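Side-chain contacts in L-threonine dehydrogenase (PDB 2YY7), which probably oxidises L-threonine using bound NAD, as a Rossmann-fold member of the NAD(P)-dependent epimerase/dehydratase family: residues Gln20-Arg23 / Lys24-Thr28; Ile60-Leu63 / Val64-Lys68; Met214-Asp217 / Asp218-Ala222; Thr223-Ile226 / Met227-Pro230; Gln287-Asp291 / Trp292-His296. All coordinates share one frame; numbering follows the deposited sequence.

Overall arrangement
Interactions 3 and 4 are successive parts of one element, helix 216-228, and the other contacts can be placed around it. Interaction 1, at the end of helix 13-26, packs on one flank of that helix: Lys21 CB lies 3.8 Å from Ile220 CG2, and Leu25 CD1 lies 3.7 Å from Ile224 CG2. Interaction 5 brings its two tryptophans onto Ala222 and Ile226. Interaction 2 stands apart, its nearest atoms about 9 Å from interaction 1. The bound NAD is closest to interaction 3, where the Met216 side chain lies about 5 Å away. The side chain of Ile60 in interaction 2 is about 7 Å from the bound NAD. Those of Leu22 and Trp294 are about 13 Å from the bound NAD.

Interaction 1: Gln20-Arg23 / Lys24-Thr28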
loop_
_atom_site.group_PDB
_atom_site.type_symbol
_atom_site.label_atom_id
_atom_site.label_comp_id
_atom_site.label_asym_id
_atom_site.label_seq_id
_atom_site.Cartn_x
_atom_site.Cartn_y
_atom_site.Cartn_z
ATOM N N GLN A 20 16.418 4.590 -26.499
ATOM C CA GLN A 20 17.386 5.253 -27.369
ATOM C C GLN A 20 18.677 5.576 -26.630
ATOM O O GLN A 20 19.768 5.281 -27.116
ATOM C CB GLN A 20 16.790 6.542 -27.948
ATOM C CG GLN A 20 17.676 7.224 -28.989
ATOM C CD GLN A 20 17.060 8.505 -29.539
ATOM O OE1 GLN A 20 16.793 9.451 -28.794
ATOM N NE2 GLN A 20 16.829 8.536 -30.848
ATOM N N LYS A 21 18.550 6.177 -25.452
ATOM C CA LYS A 21 19.714 6.546 -24.654
ATOM C C LYS A 21 20.520 5.324 -24.216
ATOM O O LYS A 21 21.749 5.322 -24.283
ATOM C CB LYS A 21 19.271 7.346 -23.430
ATOM C CG LYS A 21 20.413 7.860 -22.563
ATOM C CD LYS A 21 21.338 8.798 -23.317
ATOM C CE LYS A 21 22.436 9.319 -22.400
ATOM N NZ LYS A 21 23.389 10.214 -23.109
ATOM N N LEU A 22 19.830 4.282 -23.770
ATOM C CA LEU A 22 20.510 3.066 -23.340
ATOM C C LEU A 22 21.281 2.437 -24.503
ATOM O O LEU A 22 22.396 1.947 -24.327
ATOM C CB LEU A 22 19.487 2.075 -22.781
ATOM C CG LEU A 22 19.462 1.798 -21.273
ATOM C CD1 LEU A 22 20.056 2.946 -20.487
ATOM C CD2 LEU A 22 18.021 1.530 -20.849
ATOM N N ARG A 23 20.686 2.455 -25.694
ATOM C CA ARG A 23 21.333 1.886 -26.872
ATOM C C ARG A 23 22.581 2.663 -27.290
ATOM O O ARG A 23 23.520 2.085 -27.839
ATOM C CB ARG A 23 20.334 1.796 -28.035
ATOM C CG ARG A 23 19.360 0.630 -27.873
ATOM C CD ARG A 23 18.288 0.582 -28.942
ATOM N NE ARG A 23 17.540 -0.672 -28.863
ATOM C CZ ARG A 23 16.374 -0.894 -29.462
ATOM N NH1 ARG A 23 15.802 0.054 -30.192
ATOM N NH2 ARG A 23 15.781 -2.075 -29.335
ATOM N N LYS A 24 22.594 3.968 -27.025
ATOM C CA LYS A 24 23.746 4.800 -27.354
ATOM C C LYS A 24 24.888 4.501 -26.387
ATOM O O LYS A 24 26.058 4.503 -26.770
ATOM C CB LYS A 24 23.384 6.284 -27.256
ATOM C CG LYS A 24 22.426 6.766 -28.335
ATOM C CD LYS A 24 21.996 8.215 -28.123
ATOM C CE LYS A 24 23.170 9.188 -28.175
ATOM N NZ LYS A 24 24.044 9.110 -26.968
ATOM N N LEU A 25 24.532 4.233 -25.134
ATOM C CA LEU A 25 25.507 3.950 -24.091
ATOM C C LEU A 25 26.028 2.522 -24.079
ATOM O O LEU A 25 27.218 2.304 -23.865
ATOM C CB LEU A 25 24.914 4.251 -22.710
ATOM C CG LEU A 25 24.525 5.680 -22.328
ATOM C CD1 LEU A 25 23.919 5.669 -20.930
ATOM C CD2 LEU A 25 25.748 6.590 -22.374
ATOM N N TYR A 26 25.151 1.549 -24.310
ATOM C CA TYR A 26 25.578 0.155 -24.256
ATOM C C TYR A 26 25.514 -0.649 -25.542
ATOM O O TYR A 26 25.885 -1.823 -25.550
ATOM C CB TYR A 26 24.790 -0.590 -23.176
ATOM C CG TYR A 26 24.892 0.030 -21.798
ATOM C CD1 TYR A 26 23.855 0.803 -21.286
ATOM C CD2 TYR A 26 26.026 -0.155 -21.009
ATOM C CE1 TYR A 26 23.940 1.379 -20.021
ATOM C CE2 TYR A 26 26.122 0.420 -19.739
ATOM C CZ TYR A 26 25.075 1.183 -19.254
ATOM O OH TYR A 26 25.152 1.754 -18.003
ATOM N N GLY A 27 25.052 -0.040 -26.626
ATOM C CA GLY A 27 24.974 -0.771 -27.878
ATOM C C GLY A 27 23.548 -1.113 -28.259
ATOM O O GLY A 27 22.748 -1.517 -27.419
ATOM N N THR A 28 23.240 -0.954 -29.540
ATOM C CA THR A 28 21.906 -1.214 -30.075
ATOM C C THR A 28 21.312 -2.575 -29.732
ATOM O O THR A 28 20.177 -2.658 -29.256
ATOM C CB THR A 28 21.904 -1.053 -31.606
ATOM O OG1 THR A 28 22.297 0.285 -31.935
ATOM C CG2 THR A 28 20.517 -1.335 -32.181
#
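Arg23 O accepts the last helical bond of this turn, from Gly27 N at 2.9 Å, with the donor 47° above the carbonyl plane rather than on a lone pair. The turn before it is more regular: Tyr26 N reaches Leu22 O at 2.8 Å. Lys24 N and Leu25 N are taken up by Gln20 O and Lys21 O, and Lys21 O also receives a weak second bond from Lys24 N. Gly27 then leaves the helix with positive phi (108°), where a side chain would press on the Tyr26 carbonyl oxygen, so glycine suits the place. Helix 13-26 is the crossover helix of the beta-alpha-beta unit made with strands 5-8 and 31-35 of the Rossmann fold, and Leu22, a branched apolar residue, packs on Ile5 and Ile7. Arg23 is long enough to serve the next strand: its extended chain passes Thr28, CG lying 3.8 Å from Thr28 CA, so that NH2 bonds to Val31 O and NH1 weakly to Val43 O. With an alanine at this site, both of those carbonyls would probably lose their guanidinium partner and a gap would open beside Thr28. On another side of the helix the ammonium groups Lys21 NZ and Lys24 NZ come within 4.1 Å of each other, a repulsion that solvent around the exposed Lys24 would probably screen.

Interaction 2: Ile60-Leu63 / Val64-Lys68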
loop_
_atom_site.group_PDB
_atom_site.type_symbol
_atom_site.label_atom_id
_atom_site.label_comp_id
_atom_site.label_asym_id
_atom_site.label_seq_id
_atom_site.Cartn_x
_atom_site.Cartn_y
_atom_site.Cartn_z
ATOM N N ILE A 60 7.539 -13.136 -20.141
ATOM C CA ILE A 60 8.692 -12.357 -19.695
ATOM C C ILE A 60 9.873 -13.293 -19.457
ATOM O O ILE A 60 10.989 -13.022 -19.897
ATOM C CB ILE A 60 8.392 -11.594 -18.385
ATOM C CG1 ILE A 60 7.173 -10.683 -18.576
ATOM C CG2 ILE A 60 9.609 -10.767 -17.981
ATOM C CD1 ILE A 60 6.730 -9.966 -17.304
ATOM N N GLU A 61 9.617 -14.395 -18.762
ATOM C CA GLU A 61 10.656 -15.377 -18.473
ATOM C C GLU A 61 11.299 -15.851 -19.778
ATOM O O GLU A 61 12.517 -16.017 -19.853
ATOM C CB GLU A 61 10.055 -16.568 -17.715
ATOM C CG GLU A 61 11.072 -17.613 -17.279
ATOM C CD GLU A 61 10.441 -18.769 -16.518
ATOM O OE1 GLU A 61 9.537 -19.436 -17.074
ATOM O OE2 GLU A 61 10.852 -19.010 -15.362
ATOM N N HIS A 62 10.479 -16.059 -20.807
ATOM C CA HIS A 62 10.977 -16.510 -22.107
ATOM C C HIS A 62 11.920 -15.504 -22.768
ATOM O O HIS A 62 12.923 -15.895 -23.371
ATOM C CB HIS A 62 9.811 -16.798 -23.058
ATOM C CG HIS A 62 10.239 -17.110 -24.460
ATOM N ND1 HIS A 62 10.928 -18.257 -24.792
ATOM C CD2 HIS A 62 10.094 -16.411 -25.612
ATOM C CE1 HIS A 62 11.191 -18.251 -26.088
ATOM N NE2 HIS A 62 10.695 -17.143 -26.609
ATOM N N LEU A 63 11.596 -14.215 -22.674
ATOM C CA LEU A 63 12.454 -13.194 -23.276
ATOM C C LEU A 63 13.758 -13.080 -22.493
ATOM O O LEU A 63 14.823 -12.841 -23.071
ATOM C CB LEU A 63 11.745 -11.834 -23.317
ATOM C CG LEU A 63 10.458 -11.774 -24.146
ATOM C CD1 LEU A 63 9.906 -10.353 -24.156
ATOM C CD2 LEU A 63 10.743 -12.240 -25.563
ATOM N N VAL A 64 13.669 -13.242 -21.176
ATOM C CA VAL A 64 14.849 -13.178 -20.322
ATOM C C VAL A 64 15.809 -14.290 -20.720
ATOM O O VAL A 64 17.021 -14.088 -20.762
ATOM C CB VAL A 64 14.486 -13.363 -18.829
ATOM C CG1 VAL A 64 15.750 -13.645 -18.015
ATOM C CG2 VAL A 64 13.795 -12.105 -18.300
ATOM N N GLU A 65 15.255 -15.462 -21.014
ATOM C CA GLU A 65 16.062 -16.614 -21.394
ATOM C C GLU A 65 16.641 -16.528 -22.815
ATOM O O GLU A 65 17.836 -16.764 -23.013
ATOM C CB GLU A 65 15.230 -17.893 -21.234
ATOM C CG GLU A 65 16.045 -19.175 -21.130
ATOM C CD GLU A 65 16.734 -19.543 -22.429
ATOM O OE1 GLU A 65 16.030 -19.681 -23.456
ATOM O OE2 GLU A 65 17.975 -19.701 -22.420
ATOM N N VAL A 66 15.813 -16.182 -23.801
ATOM C CA VAL A 66 16.297 -16.098 -25.179
ATOM C C VAL A 66 17.195 -14.901 -25.466
ATOM O O VAL A 66 17.943 -14.909 -26.446
ATOM C CB VAL A 66 15.137 -16.110 -26.206
ATOM C CG1 VAL A 66 14.433 -17.454 -26.166
ATOM C CG2 VAL A 66 14.167 -14.981 -25.933
ATOM N N HIS A 67 17.121 -13.871 -24.626
ATOM C CA HIS A 67 17.971 -12.698 -24.802
ATOM C C HIS A 67 18.974 -12.572 -23.659
ATOM O O HIS A 67 19.652 -11.554 -23.525
ATOM C CB HIS A 67 17.123 -11.426 -24.920
ATOM C CG HIS A 67 16.438 -11.289 -26.245
ATOM N ND1 HIS A 67 17.122 -11.015 -27.408
ATOM C CD2 HIS A 67 15.137 -11.425 -26.597
ATOM C CE1 HIS A 67 16.273 -10.988 -28.421
ATOM N NE2 HIS A 67 15.062 -11.235 -27.955
ATOM N N LYS A 68 19.063 -13.622 -22.844
ATOM C CA LYS A 68 19.997 -13.672 -21.718
ATOM C C LYS A 68 20.060 -12.330 -20.990
ATOM O O LYS A 68 21.131 -11.739 -20.838
ATOM C CB LYS A 68 21.390 -14.051 -22.228
ATOM C CG LYS A 68 21.409 -15.299 -23.108
ATOM C CD LYS A 68 20.991 -16.549 -22.338
ATOM C CE LYS A 68 20.950 -17.772 -23.253
ATOM N NZ LYS A 68 20.606 -19.021 -22.517
#
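His62 and Val66, one helical turn apart, meet obliquely. In His62 CG lies opposite the main-chain nitrogen (chi1 173°), which sends the ring forward along the helix, where CE1 comes within 3.3 Å of Val66 CG1, a tight approach. The other valine branch, CG2, lies over one face of the imidazole, displaced toward its rim. Glu65 folds back at chi2 (-69°), turning its carboxylate to Lys68, whose NZ forms a salt bridge with Glu65 OE2 at 2.7 Å; charged residues suit this exposed helix end. Lys68 has positive phi and is the C-prime residue of a Schellman motif. Just before it, His67 sets its ring edge near Leu63 O, which accepts from His67 N at 3.0 Å, and spends NE2 on Glu50. Beta-branched Ile60 and Val64 suit the buried flank, their CG2 atoms 4.4 Å apart. There helix 57-66 rests Ile60 on His100 and Leu104 of helix 87-106 and Val64 on Ile110, while His67 ties its end to strand 49-51.

Interaction 3: Met214-Asp217 / Asp218-Ala222; sequences MYMD and DAIDA
Met214 and Ala219 make an apolar contact where strand 211-215 turns into helix 216-228. Met214 CG lies opposite the backbone N (chi1 -178°) and chi2 is also extended, which carries SD across the first turn before the chain bends at chi3. CG lies 3.6 Å from Asp218 CB, and SD is 3.5 Å from Ala219 N and 4.0 Å from Ala219 CB. A long, flexible methionine can reach over the turn in this way, whereas the small alanine lets the sulfur come close. Replacing Met214 by an alanine would take away the sulfur and its methyl and is likely to leave a gap between Ala219, Leu173 and Trp294. The second apolar pair follows the helix: Met216 CG sits 4.0 Å from Ile220 CG1.

Backbone bonds start the helix from the N-cap residue Tyr215, whose carbonyl receives Ala219 N at 3.2 Å and Asp218 N weakly. Met216 O takes Ile220 N at 2.8 Å.

A water joins the two segments, accepting from Tyr215 N at 2.9 Å and donating to Asp218 OD1 over a short 2.5 Å. That aspartate, also bonded to Thr297 and Phe298 N, would probably be stabilised as an anion by the helix start.

Met216 lies beside the NAD pocket, packed on the NAD-binding residues Leu173 of strand 164-174 and Gln13 and Ile14 of helix 13-26, and Tyr215 lies against helix 300-311.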
loop_
_atom_site.group_PDB
_atom_site.type_symbol
_atom_site.label_atom_id
_atom_site.label_comp_id
_atom_site.label_asym_id
_atom_site.label_seq_id
_atom_site.Cartn_x
_atom_site.Cartn_y
_atom_site.Cartn_z
ATOM N N MET A 214 9.407 17.594 -14.414
ATOM C CA MET A 214 10.760 17.298 -14.860
ATOM C C MET A 214 10.784 17.072 -16.368
ATOM O O MET A 214 9.876 16.451 -16.925
ATOM C CB MET A 214 11.295 16.051 -14.145
ATOM C CG MET A 214 12.729 15.692 -14.520
ATOM S SD MET A 214 13.341 14.287 -13.572
ATOM C CE MET A 214 13.565 15.060 -11.945
ATOM N N TYR A 215 11.813 17.590 -17.032
ATOM C CA TYR A 215 11.951 17.406 -18.472
ATOM C C TYR A 215 12.428 15.967 -18.672
ATOM O O TYR A 215 13.213 15.457 -17.867
ATOM C CB TYR A 215 12.983 18.387 -19.042
ATOM C CG TYR A 215 12.934 18.517 -20.550
ATOM C CD1 TYR A 215 14.068 18.881 -21.274
ATOM C CD2 TYR A 215 11.746 18.308 -21.250
ATOM C CE1 TYR A 215 14.022 19.036 -22.654
ATOM C CE2 TYR A 215 11.689 18.463 -22.635
ATOM C CZ TYR A 215 12.832 18.827 -23.327
ATOM O OH TYR A 215 12.789 18.975 -24.690
ATOM N N MET A 216 11.970 15.314 -19.739
ATOM C CA MET A 216 12.341 13.916 -19.991
ATOM C C MET A 216 13.848 13.624 -19.996
ATOM O O MET A 216 14.281 12.588 -19.489
ATOM C CB MET A 216 11.712 13.429 -21.305
ATOM C CG MET A 216 11.833 11.920 -21.549
ATOM S SD MET A 216 10.957 10.910 -20.320
ATOM C CE MET A 216 9.248 11.162 -20.839
ATOM N N ASP A 217 14.652 14.518 -20.567
ATOM C CA ASP A 217 16.102 14.294 -20.594
ATOM C C ASP A 217 16.640 14.051 -19.185
ATOM O O ASP A 217 17.531 13.228 -18.974
ATOM C CB ASP A 217 16.836 15.498 -21.195
ATOM C CG ASP A 217 16.574 15.665 -22.680
ATOM O OD1 ASP A 217 17.309 16.440 -23.319
ATOM O OD2 ASP A 217 15.640 15.035 -23.208
ATOM N N ASP A 218 16.099 14.789 -18.226
ATOM C CA ASP A 218 16.515 14.665 -16.836
ATOM C C ASP A 218 16.017 13.343 -16.265
ATOM O O ASP A 218 16.761 12.624 -15.592
ATOM C CB ASP A 218 15.960 15.840 -16.025
ATOM C CG ASP A 218 16.809 17.085 -16.152
ATOM O OD1 ASP A 218 16.264 18.199 -16.016
ATOM O OD2 ASP A 218 18.027 16.956 -16.374
ATOM N N ALA A 219 14.755 13.023 -16.539
ATOM C CA ALA A 219 14.175 11.785 -16.047
ATOM C C ALA A 219 14.997 10.593 -16.539
ATOM O O ALA A 219 15.242 9.654 -15.789
ATOM C CB ALA A 219 12.728 11.660 -16.511
ATOM N N ILE A 220 15.419 10.637 -17.800
ATOM C CA ILE A 220 16.217 9.554 -18.377
ATOM C C ILE A 220 17.601 9.461 -17.726
ATOM O O ILE A 220 18.081 8.372 -17.413
ATOM C CB ILE A 220 16.392 9.745 -19.897
ATOM C CG1 ILE A 220 15.022 9.740 -20.581
ATOM C CG2 ILE A 220 17.286 8.647 -20.466
ATOM C CD1 ILE A 220 14.213 8.475 -20.345
ATOM N N ASP A 221 18.250 10.602 -17.530
ATOM C CA ASP A 221 19.567 10.605 -16.899
ATOM C C ASP A 221 19.461 10.018 -15.494
ATOM O O ASP A 221 20.308 9.233 -15.070
ATOM C CB ASP A 221 20.119 12.033 -16.839
ATOM C CG ASP A 221 20.630 12.519 -18.192
ATOM O OD1 ASP A 221 20.864 13.736 -18.343
ATOM O OD2 ASP A 221 20.803 11.679 -19.099
ATOM N N ALA A 222 18.403 10.393 -14.782
ATOM C CA ALA A 222 18.176 9.902 -13.430
ATOM C C ALA A 222 18.053 8.387 -13.438
ATOM O O ALA A 222 18.695 7.697 -12.645
ATOM C CB ALA A 222 16.904 10.527 -12.853
HETATM O O HOH W 1 13.950 19.096 -15.725
#

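Interaction 4: Thr223-Ile226 / Met227-Pro230; sequences TINI and MKAP
Ile224 and Lys228 cross one turn apart, the lysine CE touching the isoleucine CG2 branch at 3.8 Å. Lys228 holds CG between its backbone N and carbonyl carbon (chi1 69°), an uncommon choice on a helix that brings CG to 3.4 Å from Asn225 O and runs the chain beside the Asn225 side chain, both pointing the same way. A lysine suits this edge, since its methylenes can pack while its ammonium group reaches toward solvent. These residues form the last turn of helix 216-228 in the Rossmann domain, which packs Ile224 on Lys21, Leu22 and Leu25 of helix 13-26. Met227 points another way, its CG 3.4 Å from Thr223 O and its tail turned toward Tyr73 and Arg166, while Ile226 rests on Ile168. Lys228 N still bonds Ile224 O at 2.9 Å, but the bonds from Met227 N to Thr223 O and from Ala229 N to Asn225 O are weak. The carbonyl oxygens of Ile226 and Ala229 accept from Arg166 NH1, and that of Met227 from Lys112 NZ.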
loop_
_atom_site.group_PDB
_atom_site.type_symbol
_atom_site.label_atom_id
_atom_site.label_comp_id
_atom_site.label_asym_id
_atom_site.label_seq_id
_atom_site.Cartn_x
_atom_site.Cartn_y
_atom_site.Cartn_z
ATOM N N THR A 223 17.220 7.882 -14.340
ATOM C CA THR A 223 16.986 6.449 -14.468
ATOM C C THR A 223 18.274 5.678 -14.724
ATOM O O THR A 223 18.562 4.690 -14.051
ATOM C CB THR A 223 15.999 6.154 -15.617
ATOM O OG1 THR A 223 14.769 6.849 -15.374
ATOM C CG2 THR A 223 15.721 4.658 -15.719
ATOM N N ILE A 224 19.049 6.134 -15.699
ATOM C CA ILE A 224 20.302 5.477 -16.041
ATOM C C ILE A 224 21.350 5.589 -14.940
ATOM O O ILE A 224 22.043 4.620 -14.637
ATOM C CB ILE A 224 20.881 6.062 -17.350
ATOM C CG1 ILE A 224 19.908 5.785 -18.501
ATOM C CG2 ILE A 224 22.259 5.477 -17.634
ATOM C CD1 ILE A 224 20.330 6.392 -19.816
ATOM N N ASN A 225 21.470 6.768 -14.341
ATOM C CA ASN A 225 22.460 6.972 -13.295
ATOM C C ASN A 225 22.227 6.160 -12.024
ATOM O O ASN A 225 23.178 5.623 -11.460
ATOM C CB ASN A 225 22.583 8.458 -12.960
ATOM C CG ASN A 225 23.257 9.247 -14.073
ATOM O OD1 ASN A 225 23.957 8.676 -14.908
ATOM N ND2 ASN A 225 23.059 10.559 -14.083
ATOM N N ILE A 226 20.980 6.056 -11.568
ATOM C CA ILE A 226 20.721 5.278 -10.360
ATOM C C ILE A 226 20.993 3.799 -10.631
ATOM O O ILE A 226 21.424 3.059 -9.745
ATOM C CB ILE A 226 19.262 5.455 -9.847
ATOM C CG1 ILE A 226 19.119 4.772 -8.480
ATOM C CG2 ILE A 226 18.273 4.862 -10.838
ATOM C CD1 ILE A 226 17.796 5.033 -7.775
ATOM N N MET A 227 20.754 3.371 -11.867
ATOM C CA MET A 227 20.983 1.978 -12.247
ATOM C C MET A 227 22.461 1.628 -12.428
ATOM O O MET A 227 22.874 0.508 -12.125
ATOM C CB MET A 227 20.210 1.650 -13.528
ATOM C CG MET A 227 18.722 1.408 -13.297
ATOM S SD MET A 227 18.400 -0.114 -12.351
ATOM C CE MET A 227 18.259 -1.290 -13.662
ATOM N N LYS A 228 23.262 2.571 -12.922
ATOM C CA LYS A 228 24.688 2.295 -13.120
ATOM C C LYS A 228 25.511 2.520 -11.851
ATOM O O LYS A 228 26.666 2.107 -11.774
ATOM C CB LYS A 228 25.264 3.160 -14.243
ATOM C CG LYS A 228 25.339 4.638 -13.909
ATOM C CD LYS A 228 26.285 5.383 -14.848
ATOM C CE LYS A 228 25.853 5.274 -16.301
ATOM N NZ LYS A 228 26.741 6.077 -17.193
ATOM N N ALA A 229 24.920 3.171 -10.857
ATOM C CA ALA A 229 25.626 3.442 -9.611
ATOM C C ALA A 229 25.959 2.168 -8.841
ATOM O O ALA A 229 25.250 1.163 -8.940
ATOM C CB ALA A 229 24.799 4.370 -8.734
ATOM N N PRO A 230 27.062 2.184 -8.077
ATOM C CA PRO A 230 27.434 0.999 -7.301
ATOM C C PRO A 230 26.325 0.678 -6.294
ATOM O O PRO A 230 25.695 1.581 -5.739
ATOM C CB PRO A 230 28.753 1.413 -6.638
ATOM C CG PRO A 230 28.679 2.910 -6.593
ATOM C CD PRO A 230 28.072 3.247 -7.931
#

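Interaction 5: Gln287-Asp291 / Trp292-His296; sequences QARED and WDWKH
The C-terminal turn of helix 286-292 leads here into the loop toward helix 300-311, with Ala288 O as its shared acceptor. It takes Trp292 N at 3.1 Å and, weakly, Trp294 N at 3.3 Å; Asp293, between them, has positive phi (61°) and is the first residue to leave the helix. Trp292 CG sits between its backbone N and carbonyl carbon (chi1 44°), folding one indole face over that oxygen, with CZ2 meeting Ala288 CB at 3.8 Å; Trp294 CB covers the same face. A small alanine leaves space for both tryptophans, which anchor the helix end on helix 216-228 of the Rossmann domain, Trp292 on Ile226 and Trp294 on Ala222. Trp294 NE1 is held by Ala243 O. Outside, Arg289 stretches along the loop: its guanidinium carries Trp294 CD1 over one face, the planes 51° apart, and meets His296 at its edge, Arg289 NH2 lying 3.0 Å from His296 CD2 with the planes nearly perpendicular. Arg289 NE makes a salt bridge with Asp285, and Asp291 OD2 bonds to Tyr240 OH.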
loop_
_atom_site.group_PDB
_atom_site.type_symbol
_atom_site.label_atom_id
_atom_site.label_comp_id
_atom_site.label_asym_id
_atom_site.label_seq_id
_atom_site.Cartn_x
_atom_site.Cartn_y
_atom_site.Cartn_z
ATOM N N GLN A 287 17.984 13.069 -0.530
ATOM C CA GLN A 287 18.588 11.743 -0.396
ATOM C C GLN A 287 19.131 11.239 -1.733
ATOM O O GLN A 287 20.182 10.596 -1.785
ATOM C CB GLN A 287 17.585 10.728 0.165
ATOM C CG GLN A 287 17.372 10.789 1.678
ATOM C CD GLN A 287 16.405 11.883 2.110
ATOM O OE1 GLN A 287 16.053 11.983 3.289
ATOM N NE2 GLN A 287 15.970 12.704 1.162
ATOM N N ALA A 288 18.418 11.528 -2.816
ATOM C CA ALA A 288 18.862 11.097 -4.139
ATOM C C ALA A 288 20.160 11.804 -4.522
ATOM O O ALA A 288 21.102 11.181 -5.021
ATOM C CB ALA A 288 17.783 11.390 -5.176
ATOM N N ARG A 289 20.207 13.110 -4.288
ATOM C CA ARG A 289 21.393 13.892 -4.618
ATOM C C ARG A 289 22.582 13.481 -3.751
ATOM O O ARG A 289 23.716 13.429 -4.225
ATOM C CB ARG A 289 21.093 15.389 -4.453
ATOM C CG ARG A 289 19.886 15.844 -5.276
ATOM C CD ARG A 289 19.641 17.353 -5.234
ATOM N NE ARG A 289 18.429 17.688 -5.981
ATOM C CZ ARG A 289 18.394 18.333 -7.145
ATOM N NH1 ARG A 289 19.510 18.750 -7.730
ATOM N NH2 ARG A 289 17.230 18.529 -7.746
ATOM N N GLU A 290 22.312 13.166 -2.489
ATOM C CA GLU A 290 23.362 12.765 -1.556
ATOM C C GLU A 290 23.851 11.330 -1.774
ATOM O O GLU A 290 25.058 11.078 -1.788
ATOM C CB GLU A 290 22.859 12.933 -0.115
ATOM C CG GLU A 290 23.738 12.302 0.955
ATOM C CD GLU A 290 23.163 12.469 2.356
ATOM O OE1 GLU A 290 23.732 11.899 3.311
ATOM O OE2 GLU A 290 22.139 13.173 2.503
ATOM N N ASP A 291 22.921 10.395 -1.955
ATOM C CA ASP A 291 23.281 8.987 -2.144
ATOM C C ASP A 291 23.944 8.630 -3.469
ATOM O O ASP A 291 24.957 7.927 -3.484
ATOM C CB ASP A 291 22.055 8.090 -1.955
ATOM C CG ASP A 291 21.506 8.139 -0.540
ATOM O OD1 ASP A 291 22.189 8.690 0.352
ATOM O OD2 ASP A 291 20.393 7.614 -0.323
ATOM N N TRP A 292 23.377 9.083 -4.583
ATOM C CA TRP A 292 23.971 8.762 -5.874
ATOM C C TRP A 292 24.236 9.953 -6.789
ATOM O O TRP A 292 24.304 9.806 -8.009
ATOM C CB TRP A 292 23.136 7.698 -6.610
ATOM C CG TRP A 292 21.653 7.909 -6.585
ATOM C CD1 TRP A 292 20.788 7.554 -5.585
ATOM C CD2 TRP A 292 20.850 8.476 -7.627
ATOM N NE1 TRP A 292 19.495 7.860 -5.946
ATOM C CE2 TRP A 292 19.505 8.427 -7.194
ATOM C CE3 TRP A 292 21.135 9.017 -8.888
ATOM C CZ2 TRP A 292 18.445 8.899 -7.978
ATOM C CZ3 TRP A 292 20.083 9.487 -9.669
ATOM C CH2 TRP A 292 18.754 9.423 -9.209
ATOM N N ASP A 293 24.397 11.127 -6.189
ATOM C CA ASP A 293 24.707 12.348 -6.929
ATOM C C ASP A 293 23.699 12.818 -7.965
ATOM O O ASP A 293 24.086 13.303 -9.028
ATOM C CB ASP A 293 26.069 12.208 -7.608
ATOM C CG ASP A 293 27.212 12.187 -6.618
ATOM O OD1 ASP A 293 27.337 13.161 -5.847
ATOM O OD2 ASP A 293 27.982 11.201 -6.617
ATOM N N TRP A 294 22.411 12.687 -7.670
ATOM C CA TRP A 294 21.405 13.153 -8.611
ATOM C C TRP A 294 21.495 14.670 -8.750
ATOM O O TRP A 294 21.686 15.377 -7.765
ATOM C CB TRP A 294 19.997 12.790 -8.132
ATOM C CG TRP A 294 18.915 13.565 -8.847
ATOM C CD1 TRP A 294 17.938 14.327 -8.274
ATOM C CD2 TRP A 294 18.714 13.659 -10.265
ATOM N NE1 TRP A 294 17.142 14.888 -9.242
ATOM C CE2 TRP A 294 17.594 14.497 -10.474
ATOM C CE3 TRP A 294 19.371 13.118 -11.380
ATOM C CZ2 TRP A 294 17.115 14.808 -11.752
ATOM C CZ3 TRP A 294 18.894 13.429 -12.653
ATOM C CH2 TRP A 294 17.775 14.267 -12.826
ATOM N N LYS A 295 21.358 15.153 -9.980
ATOM C CA LYS A 295 21.372 16.580 -10.279
ATOM C C LYS A 295 20.617 16.834 -11.585
ATOM O O LYS A 295 20.928 16.232 -12.610
ATOM C CB LYS A 295 22.811 17.110 -10.380
ATOM C CG LYS A 295 23.853 16.138 -10.947
ATOM C CD LYS A 295 23.608 15.753 -12.406
ATOM C CE LYS A 295 23.086 14.322 -12.528
ATOM N NZ LYS A 295 22.834 13.929 -13.945
ATOM N N HIS A 296 19.614 17.706 -11.544
ATOM C CA HIS A 296 18.834 18.015 -12.740
ATOM C C HIS A 296 19.527 19.108 -13.539
ATOM O O HIS A 296 20.299 19.889 -12.987
ATOM C CB HIS A 296 17.413 18.448 -12.362
ATOM C CG HIS A 296 17.343 19.754 -11.631
ATOM N ND1 HIS A 296 17.030 20.942 -12.256
ATOM C CD2 HIS A 296 17.530 20.056 -10.324
ATOM C CE1 HIS A 296 17.024 21.919 -11.367
ATOM N NE2 HIS A 296 17.324 21.407 -10.187
#